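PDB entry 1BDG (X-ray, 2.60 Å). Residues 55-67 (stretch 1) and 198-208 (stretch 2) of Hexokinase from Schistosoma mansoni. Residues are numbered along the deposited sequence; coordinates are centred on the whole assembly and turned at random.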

# COMPACT_ATOMS: atom_id res chain seq x y z
N PRO A 55 3.84 -4.75 16.31
CA PRO A 55 4.98 -5.66 16.15
C PRO A 55 4.44 -6.89 15.43
O PRO A 55 3.33 -7.34 15.71
CB PRO A 55 5.37 -5.97 17.59
CG PRO A 55 4.08 -5.83 18.32
CD PRO A 55 3.50 -4.59 17.73
N SER A 56 5.19 -7.36 14.44
CA SER A 56 4.80 -8.53 13.66
C SER A 56 5.31 -9.85 14.25
O SER A 56 4.95 -10.93 13.78
CB SER A 56 5.36 -8.37 12.26
OG SER A 56 6.77 -8.45 12.31
N TYR A 57 6.15 -9.76 15.28
CA TYR A 57 6.74 -10.93 15.92
C TYR A 57 7.69 -11.72 15.01
O TYR A 57 8.03 -12.87 15.30
CB TYR A 57 5.68 -11.82 16.56
CG TYR A 57 5.24 -11.34 17.91
CD1 TYR A 57 4.20 -10.44 18.05
CD2 TYR A 57 5.88 -11.77 19.06
CE1 TYR A 57 3.81 -9.98 19.29
CE2 TYR A 57 5.51 -11.31 20.30
CZ TYR A 57 4.47 -10.41 20.42
OH TYR A 57 4.09 -9.94 21.66
N VAL A 58 8.06 -11.13 13.88
CA VAL A 58 9.04 -11.74 13.00
C VAL A 58 10.29 -11.06 13.53
O VAL A 58 10.48 -9.86 13.35
CB VAL A 58 8.89 -11.31 11.53
CG1 VAL A 58 10.07 -11.83 10.74
CG2 VAL A 58 7.63 -11.87 10.95
N THR A 59 11.08 -11.80 14.29
CA THR A 59 12.29 -11.24 14.85
C THR A 59 13.52 -11.39 13.93
O THR A 59 14.19 -10.40 13.63
CB THR A 59 12.53 -11.78 16.25
OG1 THR A 59 12.49 -13.21 16.23
CG2 THR A 59 11.43 -11.29 17.18
N LYS A 60 13.73 -12.58 13.39
CA LYS A 60 14.87 -12.84 12.51
C LYS A 60 14.47 -13.10 11.04
O LYS A 60 13.74 -14.06 10.76
CB LYS A 60 15.70 -14.01 13.05
N THR A 61 14.99 -12.29 10.12
CA THR A 61 14.68 -12.44 8.69
C THR A 61 15.31 -13.68 8.05
O THR A 61 16.46 -14.02 8.32
CB THR A 61 15.13 -11.21 7.88
OG1 THR A 61 16.48 -10.89 8.22
CG2 THR A 61 14.21 -10.01 8.15
N PRO A 62 14.56 -14.33 7.15
CA PRO A 62 15.02 -15.53 6.46
C PRO A 62 16.39 -15.39 5.82
O PRO A 62 16.65 -14.48 5.03
CB PRO A 62 13.91 -15.77 5.44
CG PRO A 62 12.68 -15.35 6.23
CD PRO A 62 13.16 -14.04 6.80
N ASN A 63 17.26 -16.33 6.17
CA ASN A 63 18.64 -16.37 5.68
C ASN A 63 18.83 -17.19 4.39
O ASN A 63 19.83 -17.03 3.69
CB ASN A 63 19.54 -16.94 6.77
CG ASN A 63 18.95 -18.18 7.41
OD1 ASN A 63 18.53 -19.10 6.71
ND2 ASN A 63 18.87 -18.19 8.73
N GLY A 64 17.90 -18.10 4.11
CA GLY A 64 18.00 -18.90 2.91
C GLY A 64 18.28 -20.37 3.13
O GLY A 64 18.18 -21.16 2.19
N THR A 65 18.64 -20.75 4.36
CA THR A 65 18.91 -22.15 4.67
C THR A 65 17.59 -22.94 4.77
O THR A 65 17.58 -24.17 4.78
CB THR A 65 19.70 -22.28 6.00
OG1 THR A 65 18.86 -21.87 7.11
CG2 THR A 65 20.97 -21.41 5.95
N GLU A 66 16.49 -22.20 4.89
CA GLU A 66 15.15 -22.79 5.01
C GLU A 66 14.88 -23.85 3.93
O GLU A 66 15.19 -23.64 2.74
CB GLU A 66 14.09 -21.68 4.92
CG GLU A 66 14.23 -20.56 5.97
CD GLU A 66 14.98 -19.36 5.44
OE1 GLU A 66 14.95 -19.14 4.22
OE2 GLU A 66 15.59 -18.61 6.23
N THR A 67 14.32 -24.99 4.36
CA THR A 67 14.00 -26.14 3.50
C THR A 67 12.56 -26.57 3.64
O THR A 67 11.98 -26.47 4.72
CB THR A 67 14.90 -27.35 3.83
OG1 THR A 67 14.86 -27.62 5.25
CG2 THR A 67 16.34 -27.06 3.41
N THR A 198 3.94 -5.68 3.82
CA THR A 198 5.22 -4.99 3.99
C THR A 198 6.26 -5.94 4.56
O THR A 198 7.39 -6.02 4.05
CB THR A 198 5.08 -3.84 4.93
OG1 THR A 198 4.36 -4.28 6.08
CG2 THR A 198 4.34 -2.71 4.28
N VAL A 199 5.85 -6.68 5.59
CA VAL A 199 6.70 -7.66 6.27
C VAL A 199 7.14 -8.72 5.26
O VAL A 199 8.33 -9.02 5.13
CB VAL A 199 5.96 -8.31 7.48
CG1 VAL A 199 6.92 -9.12 8.32
CG2 VAL A 199 5.34 -7.23 8.35
N GLY A 200 6.18 -9.23 4.48
CA GLY A 200 6.49 -10.22 3.47
C GLY A 200 7.49 -9.67 2.48
O GLY A 200 8.40 -10.36 2.06
N THR A 201 7.33 -8.40 2.11
CA THR A 201 8.24 -7.76 1.17
C THR A 201 9.64 -7.64 1.79
O THR A 201 10.62 -8.04 1.18
CB THR A 201 7.70 -6.37 0.73
OG1 THR A 201 6.41 -6.53 0.10
CG2 THR A 201 8.64 -5.68 -0.22
N LEU A 202 9.73 -7.14 3.02
CA LEU A 202 11.04 -7.01 3.68
C LEU A 202 11.75 -8.37 3.63
O LEU A 202 12.93 -8.43 3.32
CB LEU A 202 10.90 -6.51 5.13
CG LEU A 202 12.18 -6.01 5.84
CD1 LEU A 202 11.82 -5.20 7.08
CD2 LEU A 202 13.10 -7.16 6.21
N ALA A 203 11.01 -9.46 3.87
CA ALA A 203 11.58 -10.80 3.81
C ALA A 203 12.08 -11.20 2.40
O ALA A 203 13.21 -11.67 2.26
CB ALA A 203 10.59 -11.82 4.33
N SER A 204 11.27 -11.03 1.36
CA SER A 204 11.71 -11.38 0.00
C SER A 204 12.98 -10.61 -0.31
O SER A 204 13.89 -11.12 -0.98
CB SER A 204 10.67 -10.99 -1.05
OG SER A 204 9.58 -11.88 -1.06
N CYS A 205 13.02 -9.37 0.17
CA CYS A 205 14.14 -8.48 -0.04
C CYS A 205 15.41 -8.88 0.71
O CYS A 205 16.50 -8.80 0.15
CB CYS A 205 13.73 -7.07 0.32
SG CYS A 205 15.03 -5.81 0.14
N ALA A 206 15.26 -9.29 1.97
CA ALA A 206 16.40 -9.70 2.80
C ALA A 206 17.05 -10.97 2.23
O ALA A 206 18.28 -11.08 2.18
CB ALA A 206 15.94 -9.92 4.23
N LEU A 207 16.20 -11.90 1.80
CA LEU A 207 16.63 -13.17 1.20
C LEU A 207 17.60 -12.96 0.07
O LEU A 207 18.38 -13.86 -0.26
CB LEU A 207 15.43 -13.93 0.66
CG LEU A 207 14.51 -14.63 1.64
CD1 LEU A 207 13.28 -15.23 0.94
CD2 LEU A 207 15.34 -15.71 2.33
N GLU A 208 17.52 -11.81 -0.59
CA GLU A 208 18.39 -11.48 -1.71
C GLU A 208 19.50 -10.53 -1.26
O GLU A 208 20.68 -10.83 -1.39
CB GLU A 208 17.58 -10.83 -2.84
CG GLU A 208 16.36 -11.67 -3.25
CD GLU A 208 15.56 -11.03 -4.39
OE1 GLU A 208 15.96 -11.21 -5.57
OE2 GLU A 208 14.54 -10.37 -4.10

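Stretch 1 is an irregular segment, with no regular helix or strand from T59 through E66, laid along one side of a helix that begins before T198 and includes most of stretch 2. The helix satisfies its own backbone, as in A203 N to V199 O (3.0 Å) and L207 N to A203 O (3.0 Å). No hydrogen bond crosses between the stretches, so the contact rests on packing. The backbones draw together along the chain: CA of S56 lies 7.7 Å from CA of V199, whereas CA of N63 lies 5.9 Å from CA of L207. V199, A203, A206 and L207, spaced three or four residues apart or adjacent, recur on one side of the helix.

At the wider end, V199 points toward stretch 1, and its CG1 meets V58 CG2 at 3.9 Å; the compact branched side chains pack without needing polar partners. S56 OG sits 4.0 Å from the same V199 CG1, but its polarity is satisfied by a hydrogen bond elsewhere in the structure. T61 offers its methyl, CG2, to L202 CD2 at 3.6 Å, and its CB lies 4.0 Å from A206 CB. The small alanines suit the close backbone approach: A203 CB leaves room for the ring of P62, whose CD is 4.2 Å away.

L207 has the largest area covered. Its CA-to-CB bond points sideways, yet the m, t rotamer brings CD2 to 3.4 Å from P62 CB and 3.2 Å from P62 O. Beyond it, E66 folds back on its own stretch, with G64 N donating to E66 OE2 (3.2 Å), while T65 N donates to N63 OD1 (2.9 Å). These bonds brace the turn beside L207. G64 suits its positive phi of 112°, where a CB would jam against the preceding carbonyl oxygen.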